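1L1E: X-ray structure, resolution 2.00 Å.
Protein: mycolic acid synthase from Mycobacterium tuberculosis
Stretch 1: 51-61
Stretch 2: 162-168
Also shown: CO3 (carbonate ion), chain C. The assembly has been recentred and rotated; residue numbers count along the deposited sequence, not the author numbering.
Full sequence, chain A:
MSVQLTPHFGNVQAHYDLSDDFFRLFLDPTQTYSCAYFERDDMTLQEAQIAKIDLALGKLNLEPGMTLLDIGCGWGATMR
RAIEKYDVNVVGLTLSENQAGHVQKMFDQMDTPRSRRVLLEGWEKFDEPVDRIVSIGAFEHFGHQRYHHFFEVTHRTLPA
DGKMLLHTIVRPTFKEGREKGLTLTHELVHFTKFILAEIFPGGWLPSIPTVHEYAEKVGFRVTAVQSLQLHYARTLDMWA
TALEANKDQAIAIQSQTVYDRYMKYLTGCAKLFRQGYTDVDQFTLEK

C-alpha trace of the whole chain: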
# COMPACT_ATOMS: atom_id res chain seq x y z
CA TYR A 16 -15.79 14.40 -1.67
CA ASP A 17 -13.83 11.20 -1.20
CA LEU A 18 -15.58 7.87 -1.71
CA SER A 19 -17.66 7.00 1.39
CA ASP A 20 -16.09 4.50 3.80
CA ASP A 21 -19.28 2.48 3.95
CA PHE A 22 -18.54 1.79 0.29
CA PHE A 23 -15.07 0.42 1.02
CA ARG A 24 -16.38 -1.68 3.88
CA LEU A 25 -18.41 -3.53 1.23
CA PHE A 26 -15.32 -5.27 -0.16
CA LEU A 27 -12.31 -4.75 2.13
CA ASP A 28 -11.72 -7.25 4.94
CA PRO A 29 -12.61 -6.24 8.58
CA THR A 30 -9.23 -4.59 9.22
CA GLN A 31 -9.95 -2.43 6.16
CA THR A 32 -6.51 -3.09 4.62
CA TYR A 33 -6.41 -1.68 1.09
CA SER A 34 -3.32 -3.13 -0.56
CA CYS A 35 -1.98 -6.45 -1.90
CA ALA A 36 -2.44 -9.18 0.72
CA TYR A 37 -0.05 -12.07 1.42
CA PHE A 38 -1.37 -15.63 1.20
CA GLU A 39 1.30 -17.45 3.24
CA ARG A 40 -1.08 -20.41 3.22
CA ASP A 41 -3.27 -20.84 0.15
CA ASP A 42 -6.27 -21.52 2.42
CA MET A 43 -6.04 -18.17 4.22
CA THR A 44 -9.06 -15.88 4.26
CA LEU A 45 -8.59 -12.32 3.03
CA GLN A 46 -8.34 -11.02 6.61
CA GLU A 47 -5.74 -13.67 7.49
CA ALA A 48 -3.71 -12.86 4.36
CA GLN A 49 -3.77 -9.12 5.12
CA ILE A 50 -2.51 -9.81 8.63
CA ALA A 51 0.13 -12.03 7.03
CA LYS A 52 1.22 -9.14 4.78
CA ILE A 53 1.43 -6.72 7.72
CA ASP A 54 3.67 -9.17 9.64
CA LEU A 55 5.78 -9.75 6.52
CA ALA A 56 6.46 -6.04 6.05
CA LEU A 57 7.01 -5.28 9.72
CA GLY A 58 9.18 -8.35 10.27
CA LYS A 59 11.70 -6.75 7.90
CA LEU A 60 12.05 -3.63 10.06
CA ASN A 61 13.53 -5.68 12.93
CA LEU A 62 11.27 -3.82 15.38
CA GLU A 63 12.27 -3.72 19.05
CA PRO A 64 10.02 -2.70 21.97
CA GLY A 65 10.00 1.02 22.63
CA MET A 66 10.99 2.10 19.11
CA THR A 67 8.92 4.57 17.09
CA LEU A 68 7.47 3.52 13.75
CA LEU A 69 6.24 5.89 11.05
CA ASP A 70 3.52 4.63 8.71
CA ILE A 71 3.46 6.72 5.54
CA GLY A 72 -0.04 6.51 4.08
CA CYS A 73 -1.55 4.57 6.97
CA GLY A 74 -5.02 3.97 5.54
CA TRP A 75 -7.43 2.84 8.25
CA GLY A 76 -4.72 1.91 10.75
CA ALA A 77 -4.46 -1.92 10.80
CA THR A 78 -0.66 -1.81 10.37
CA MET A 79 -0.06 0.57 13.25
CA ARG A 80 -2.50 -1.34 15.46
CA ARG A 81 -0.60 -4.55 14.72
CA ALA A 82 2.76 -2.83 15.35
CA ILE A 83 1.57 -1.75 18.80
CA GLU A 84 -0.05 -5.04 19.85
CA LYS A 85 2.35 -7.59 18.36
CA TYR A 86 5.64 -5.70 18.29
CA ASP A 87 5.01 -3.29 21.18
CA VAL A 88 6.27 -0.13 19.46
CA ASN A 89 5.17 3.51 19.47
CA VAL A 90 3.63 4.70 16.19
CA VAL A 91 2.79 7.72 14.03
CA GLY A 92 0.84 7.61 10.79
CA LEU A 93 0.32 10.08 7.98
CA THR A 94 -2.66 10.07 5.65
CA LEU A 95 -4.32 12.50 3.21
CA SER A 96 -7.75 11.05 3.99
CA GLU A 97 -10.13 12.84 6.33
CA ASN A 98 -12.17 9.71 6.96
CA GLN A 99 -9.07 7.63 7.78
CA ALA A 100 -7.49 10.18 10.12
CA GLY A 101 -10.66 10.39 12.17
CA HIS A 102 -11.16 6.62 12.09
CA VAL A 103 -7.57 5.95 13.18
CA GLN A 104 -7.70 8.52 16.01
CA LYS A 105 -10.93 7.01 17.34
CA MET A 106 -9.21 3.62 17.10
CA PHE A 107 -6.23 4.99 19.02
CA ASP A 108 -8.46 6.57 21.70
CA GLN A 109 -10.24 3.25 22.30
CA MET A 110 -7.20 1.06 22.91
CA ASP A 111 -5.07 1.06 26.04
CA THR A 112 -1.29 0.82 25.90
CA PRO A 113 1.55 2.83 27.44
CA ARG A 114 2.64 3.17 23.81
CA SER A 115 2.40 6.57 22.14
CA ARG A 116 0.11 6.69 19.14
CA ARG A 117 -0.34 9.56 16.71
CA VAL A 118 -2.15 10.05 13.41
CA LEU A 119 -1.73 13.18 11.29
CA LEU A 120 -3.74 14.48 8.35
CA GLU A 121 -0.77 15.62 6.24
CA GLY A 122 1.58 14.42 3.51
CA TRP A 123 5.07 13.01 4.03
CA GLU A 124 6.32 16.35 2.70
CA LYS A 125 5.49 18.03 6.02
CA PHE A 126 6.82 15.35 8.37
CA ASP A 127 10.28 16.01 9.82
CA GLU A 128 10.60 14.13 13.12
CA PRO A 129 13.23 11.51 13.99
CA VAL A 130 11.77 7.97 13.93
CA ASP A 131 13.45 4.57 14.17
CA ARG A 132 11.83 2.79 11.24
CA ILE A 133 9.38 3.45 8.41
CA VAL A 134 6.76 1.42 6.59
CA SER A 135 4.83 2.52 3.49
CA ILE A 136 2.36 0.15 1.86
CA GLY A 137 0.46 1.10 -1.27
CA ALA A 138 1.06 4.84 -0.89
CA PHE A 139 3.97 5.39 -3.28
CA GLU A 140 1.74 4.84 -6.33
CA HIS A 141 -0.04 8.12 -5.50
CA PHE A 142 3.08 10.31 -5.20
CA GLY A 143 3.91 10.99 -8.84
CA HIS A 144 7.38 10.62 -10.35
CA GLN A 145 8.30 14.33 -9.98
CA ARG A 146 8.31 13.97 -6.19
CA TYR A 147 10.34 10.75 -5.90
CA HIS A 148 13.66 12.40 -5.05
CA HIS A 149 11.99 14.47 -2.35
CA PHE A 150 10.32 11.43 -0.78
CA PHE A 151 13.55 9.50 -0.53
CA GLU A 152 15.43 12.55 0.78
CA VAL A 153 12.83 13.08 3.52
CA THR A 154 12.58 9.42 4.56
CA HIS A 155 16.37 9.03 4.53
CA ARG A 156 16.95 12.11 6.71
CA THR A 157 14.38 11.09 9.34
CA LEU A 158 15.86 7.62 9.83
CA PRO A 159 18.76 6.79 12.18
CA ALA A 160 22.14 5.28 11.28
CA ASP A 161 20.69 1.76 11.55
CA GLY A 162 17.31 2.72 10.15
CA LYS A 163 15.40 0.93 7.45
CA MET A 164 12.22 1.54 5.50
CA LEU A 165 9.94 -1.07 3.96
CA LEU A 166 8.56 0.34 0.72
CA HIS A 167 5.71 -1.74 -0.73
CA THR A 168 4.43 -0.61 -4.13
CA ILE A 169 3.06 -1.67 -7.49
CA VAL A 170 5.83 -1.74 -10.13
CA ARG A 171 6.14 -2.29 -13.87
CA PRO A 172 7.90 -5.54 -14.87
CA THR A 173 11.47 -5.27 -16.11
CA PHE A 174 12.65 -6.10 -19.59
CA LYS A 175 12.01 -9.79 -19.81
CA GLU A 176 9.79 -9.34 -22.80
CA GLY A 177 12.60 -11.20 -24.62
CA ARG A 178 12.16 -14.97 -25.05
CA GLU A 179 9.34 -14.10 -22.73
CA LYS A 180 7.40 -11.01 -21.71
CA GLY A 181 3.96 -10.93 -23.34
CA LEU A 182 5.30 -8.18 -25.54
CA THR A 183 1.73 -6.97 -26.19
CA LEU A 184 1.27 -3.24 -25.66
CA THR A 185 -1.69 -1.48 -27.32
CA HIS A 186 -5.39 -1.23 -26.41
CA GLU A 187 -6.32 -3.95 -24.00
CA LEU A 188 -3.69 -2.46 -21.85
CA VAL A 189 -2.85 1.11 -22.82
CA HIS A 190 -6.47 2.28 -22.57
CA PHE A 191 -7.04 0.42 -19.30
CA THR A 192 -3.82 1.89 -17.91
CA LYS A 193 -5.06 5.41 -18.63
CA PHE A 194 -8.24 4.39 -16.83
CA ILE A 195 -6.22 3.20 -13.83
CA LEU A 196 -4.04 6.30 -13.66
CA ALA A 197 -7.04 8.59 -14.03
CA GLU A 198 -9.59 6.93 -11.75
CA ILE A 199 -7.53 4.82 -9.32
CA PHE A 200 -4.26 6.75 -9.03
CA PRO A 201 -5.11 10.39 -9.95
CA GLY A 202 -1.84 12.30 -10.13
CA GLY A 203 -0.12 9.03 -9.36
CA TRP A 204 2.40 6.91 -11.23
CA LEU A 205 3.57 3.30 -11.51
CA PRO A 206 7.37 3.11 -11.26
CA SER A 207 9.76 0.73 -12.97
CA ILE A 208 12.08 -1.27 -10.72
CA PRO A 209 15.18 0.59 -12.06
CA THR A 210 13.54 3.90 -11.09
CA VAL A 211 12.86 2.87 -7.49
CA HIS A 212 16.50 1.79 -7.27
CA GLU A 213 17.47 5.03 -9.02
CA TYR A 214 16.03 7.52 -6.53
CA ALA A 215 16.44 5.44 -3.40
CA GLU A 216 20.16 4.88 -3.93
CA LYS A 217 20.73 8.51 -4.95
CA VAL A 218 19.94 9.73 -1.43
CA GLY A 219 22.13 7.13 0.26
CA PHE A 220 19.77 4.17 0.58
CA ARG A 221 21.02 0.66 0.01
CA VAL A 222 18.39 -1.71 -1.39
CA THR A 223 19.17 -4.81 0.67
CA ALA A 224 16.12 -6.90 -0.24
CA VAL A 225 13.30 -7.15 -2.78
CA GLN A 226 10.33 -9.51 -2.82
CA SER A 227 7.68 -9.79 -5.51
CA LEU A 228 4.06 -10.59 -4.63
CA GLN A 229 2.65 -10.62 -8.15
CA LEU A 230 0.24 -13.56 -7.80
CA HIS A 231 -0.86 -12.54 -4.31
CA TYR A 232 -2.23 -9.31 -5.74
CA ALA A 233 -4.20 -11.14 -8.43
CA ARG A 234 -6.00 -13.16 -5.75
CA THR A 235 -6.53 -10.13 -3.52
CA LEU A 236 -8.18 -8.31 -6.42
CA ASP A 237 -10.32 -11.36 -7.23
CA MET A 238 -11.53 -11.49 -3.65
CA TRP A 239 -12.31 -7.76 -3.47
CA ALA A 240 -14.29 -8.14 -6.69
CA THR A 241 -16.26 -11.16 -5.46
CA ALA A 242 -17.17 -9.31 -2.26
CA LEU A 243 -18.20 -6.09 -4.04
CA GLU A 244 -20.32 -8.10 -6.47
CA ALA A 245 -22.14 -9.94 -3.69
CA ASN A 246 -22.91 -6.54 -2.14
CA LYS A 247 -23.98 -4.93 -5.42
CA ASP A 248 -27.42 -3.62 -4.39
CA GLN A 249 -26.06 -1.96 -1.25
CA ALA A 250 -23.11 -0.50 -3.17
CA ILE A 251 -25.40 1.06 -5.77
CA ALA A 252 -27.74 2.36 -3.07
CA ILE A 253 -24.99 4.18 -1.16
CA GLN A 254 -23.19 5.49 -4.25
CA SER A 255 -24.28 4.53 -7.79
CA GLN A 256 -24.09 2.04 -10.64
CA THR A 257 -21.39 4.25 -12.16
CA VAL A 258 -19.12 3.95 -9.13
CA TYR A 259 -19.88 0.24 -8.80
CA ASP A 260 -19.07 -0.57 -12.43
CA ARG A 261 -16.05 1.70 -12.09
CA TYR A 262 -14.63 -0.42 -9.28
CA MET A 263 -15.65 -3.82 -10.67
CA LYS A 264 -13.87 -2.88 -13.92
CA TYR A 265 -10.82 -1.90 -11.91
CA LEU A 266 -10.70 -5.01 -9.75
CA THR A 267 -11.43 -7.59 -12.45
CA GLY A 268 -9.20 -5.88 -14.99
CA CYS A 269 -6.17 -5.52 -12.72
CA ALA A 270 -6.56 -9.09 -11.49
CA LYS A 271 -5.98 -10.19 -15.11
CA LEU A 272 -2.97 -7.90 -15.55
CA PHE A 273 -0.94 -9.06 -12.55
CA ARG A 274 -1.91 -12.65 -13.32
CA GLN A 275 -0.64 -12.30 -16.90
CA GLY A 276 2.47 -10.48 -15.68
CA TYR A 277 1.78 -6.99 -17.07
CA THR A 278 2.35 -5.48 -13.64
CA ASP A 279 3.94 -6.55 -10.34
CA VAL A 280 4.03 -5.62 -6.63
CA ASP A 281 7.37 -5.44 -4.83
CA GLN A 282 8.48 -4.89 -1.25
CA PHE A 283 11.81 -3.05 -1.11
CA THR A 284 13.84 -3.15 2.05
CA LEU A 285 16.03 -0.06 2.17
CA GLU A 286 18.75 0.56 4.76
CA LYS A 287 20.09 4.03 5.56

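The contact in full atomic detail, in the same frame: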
# COMPACT_ATOMS: atom_id res chain seq x y z
N ALA A 51 -1.12 -11.39 7.42
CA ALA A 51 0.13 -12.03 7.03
C ALA A 51 1.05 -11.02 6.31
O ALA A 51 2.28 -11.05 6.47
CB ALA A 51 -0.14 -13.21 6.12
N LYS A 52 0.45 -10.14 5.51
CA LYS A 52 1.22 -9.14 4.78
C LYS A 52 1.79 -8.10 5.77
O LYS A 52 2.95 -7.70 5.67
CB LYS A 52 0.34 -8.49 3.71
CG LYS A 52 0.96 -7.32 2.96
CD LYS A 52 0.74 -5.99 3.69
CE LYS A 52 -0.76 -5.65 3.89
NZ LYS A 52 -1.58 -5.57 2.62
N ILE A 53 0.98 -7.68 6.72
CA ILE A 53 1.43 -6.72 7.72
C ILE A 53 2.64 -7.31 8.48
O ILE A 53 3.68 -6.65 8.63
CB ILE A 53 0.28 -6.38 8.69
CG1 ILE A 53 -0.82 -5.65 7.92
CG2 ILE A 53 0.79 -5.55 9.86
CD1 ILE A 53 -2.08 -5.39 8.73
N ASP A 54 2.54 -8.56 8.94
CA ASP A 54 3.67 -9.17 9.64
C ASP A 54 4.89 -9.34 8.73
O ASP A 54 6.04 -9.24 9.17
CB ASP A 54 3.29 -10.55 10.22
CG ASP A 54 2.26 -10.47 11.34
OD1 ASP A 54 1.99 -9.35 11.84
OD2 ASP A 54 1.71 -11.53 11.72
N LEU A 55 4.66 -9.59 7.44
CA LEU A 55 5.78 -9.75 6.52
C LEU A 55 6.56 -8.45 6.39
O LEU A 55 7.79 -8.43 6.48
CB LEU A 55 5.27 -10.18 5.13
CG LEU A 55 6.34 -10.26 4.04
CD1 LEU A 55 7.29 -11.44 4.30
CD2 LEU A 55 5.67 -10.40 2.67
N ALA A 56 5.84 -7.35 6.19
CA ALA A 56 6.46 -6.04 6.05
C ALA A 56 7.16 -5.62 7.32
O ALA A 56 8.33 -5.26 7.30
CB ALA A 56 5.42 -5.01 5.67
N LEU A 57 6.46 -5.69 8.44
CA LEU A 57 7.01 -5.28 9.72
C LEU A 57 8.16 -6.17 10.19
O LEU A 57 9.08 -5.68 10.83
CB LEU A 57 5.90 -5.24 10.77
CG LEU A 57 4.75 -4.27 10.45
CD1 LEU A 57 3.71 -4.34 11.57
CD2 LEU A 57 5.30 -2.84 10.30
N GLY A 58 8.11 -7.45 9.87
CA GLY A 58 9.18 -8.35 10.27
C GLY A 58 10.52 -7.92 9.71
O GLY A 58 11.57 -8.19 10.29
N LYS A 59 10.49 -7.23 8.57
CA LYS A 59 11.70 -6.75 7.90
C LYS A 59 12.32 -5.51 8.55
O LYS A 59 13.48 -5.17 8.27
CB LYS A 59 11.38 -6.46 6.43
CG LYS A 59 11.03 -7.72 5.64
CD LYS A 59 10.57 -7.38 4.24
CE LYS A 59 10.25 -8.62 3.43
NZ LYS A 59 9.51 -8.28 2.17
N LEU A 60 11.56 -4.84 9.40
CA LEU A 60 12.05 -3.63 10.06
C LEU A 60 12.74 -3.94 11.39
O LEU A 60 13.15 -3.02 12.11
CB LEU A 60 10.88 -2.66 10.28
CG LEU A 60 10.13 -2.28 9.00
CD1 LEU A 60 8.99 -1.31 9.31
CD2 LEU A 60 11.10 -1.64 8.04
N ASN A 61 12.88 -5.22 11.70
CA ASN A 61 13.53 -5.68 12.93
C ASN A 61 13.14 -4.79 14.13
O ASN A 61 13.99 -4.29 14.87
CB ASN A 61 15.05 -5.73 12.71
CG ASN A 61 15.44 -6.71 11.61
OD1 ASN A 61 16.54 -6.65 11.06
ND2 ASN A 61 14.53 -7.64 11.30
N GLY A 162 18.70 2.73 10.57
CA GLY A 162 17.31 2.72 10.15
C GLY A 162 17.06 1.99 8.85
O GLY A 162 17.96 1.76 8.04
N LYS A 163 15.80 1.62 8.65
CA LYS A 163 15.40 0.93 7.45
C LYS A 163 13.95 1.28 7.19
O LYS A 163 13.21 1.61 8.11
CB LYS A 163 15.56 -0.59 7.59
CG LYS A 163 15.07 -1.16 8.91
CD LYS A 163 16.21 -1.33 9.92
CE LYS A 163 17.21 -2.39 9.46
NZ LYS A 163 18.37 -2.55 10.40
N MET A 164 13.58 1.25 5.92
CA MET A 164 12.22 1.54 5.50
C MET A 164 11.77 0.36 4.65
O MET A 164 12.57 -0.23 3.91
CB MET A 164 12.18 2.84 4.68
CG MET A 164 10.90 3.05 3.84
SD MET A 164 10.63 4.79 3.30
CE MET A 164 11.92 5.02 2.10
N LEU A 165 10.50 0.00 4.77
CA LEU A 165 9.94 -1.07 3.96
C LEU A 165 9.01 -0.33 3.03
O LEU A 165 8.03 0.26 3.47
CB LEU A 165 9.14 -2.07 4.81
CG LEU A 165 8.55 -3.29 4.08
CD1 LEU A 165 7.40 -2.88 3.19
CD2 LEU A 165 9.64 -4.00 3.27
N LEU A 166 9.34 -0.34 1.74
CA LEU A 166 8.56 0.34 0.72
C LEU A 166 7.85 -0.74 -0.09
O LEU A 166 8.51 -1.53 -0.75
CB LEU A 166 9.49 1.14 -0.20
CG LEU A 166 9.04 2.44 -0.87
CD1 LEU A 166 9.78 2.59 -2.20
CD2 LEU A 166 7.55 2.44 -1.09
N HIS A 167 6.53 -0.76 -0.03
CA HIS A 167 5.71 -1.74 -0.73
C HIS A 167 4.92 -0.96 -1.78
O HIS A 167 4.16 -0.05 -1.45
CB HIS A 167 4.81 -2.44 0.30
CG HIS A 167 3.65 -3.18 -0.28
ND1 HIS A 167 3.22 -4.39 0.22
CD2 HIS A 167 2.77 -2.85 -1.26
CE1 HIS A 167 2.13 -4.77 -0.42
NE2 HIS A 167 1.84 -3.86 -1.32
N THR A 168 5.10 -1.32 -3.05
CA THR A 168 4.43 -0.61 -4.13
C THR A 168 4.30 -1.42 -5.40
O THR A 168 5.07 -2.35 -5.64
CB THR A 168 5.22 0.68 -4.49
OG1 THR A 168 5.27 1.54 -3.34
CG2 THR A 168 4.57 1.41 -5.64
C CO3 C . -0.45 -2.19 -3.39
O1 CO3 C . 0.89 -1.54 -3.55
O2 CO3 C . -1.55 -1.66 -4.01
O3 CO3 C . -0.57 -3.30 -2.63

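The end of a helix packed against a β-strand mainly through apolar contacts, with no hydrogen bond passing between them, is the kind of contact seen here between residues 51-61 and 162-168. The helix satisfies its backbone internally. Ala 56 N donates to Lys 52 O (3.0 Å) and Gly 58 N to Asp 54 O (2.8 Å), and the contact with the strand is largely one of apolar packing.

The strand illustrates the familiar alternation of an extended chain: Lys 163, Leu 165 and His 167 direct their CA-to-CB bonds toward the helix, whereas that of Met 164 points away. Leu 165 lies at the centre and loses the most surface to the other stretch. Leu 165 CD1 rests 3.8 Å from Ala 56 CB, and here Ala 56 CA and Leu 165 CA are 6.4 Å apart. Leu 165 CD2 lies 3.6 Å from Lys 59 CD, so the aliphatic part of a lysine serves as apolar surface while its NZ is hydrogen-bonded elsewhere in the structure.

A type I turn from Gly 58 to Asn 61 carries the chain onward, and Asn 61 takes a positive phi. Within this turn, Leu 60 starts sideways but brings its end nearer the strand: Leu 60 CD2 sits 3.8 Å from Leu 165 CB and 4.1 Å from Lys 163 CG, covering backbone as well as side chain.

At the other end, Lys 52 CG approaches His 167 CE1 obliquely at 4.4 Å, a loose van der Waals contact. The polar chemistry of the imidazole is directed elsewhere: His 167 NE2 donates to O3 of the carbonate ion at 2.8 Å, near the ring plane, as suits an in-plane N-H.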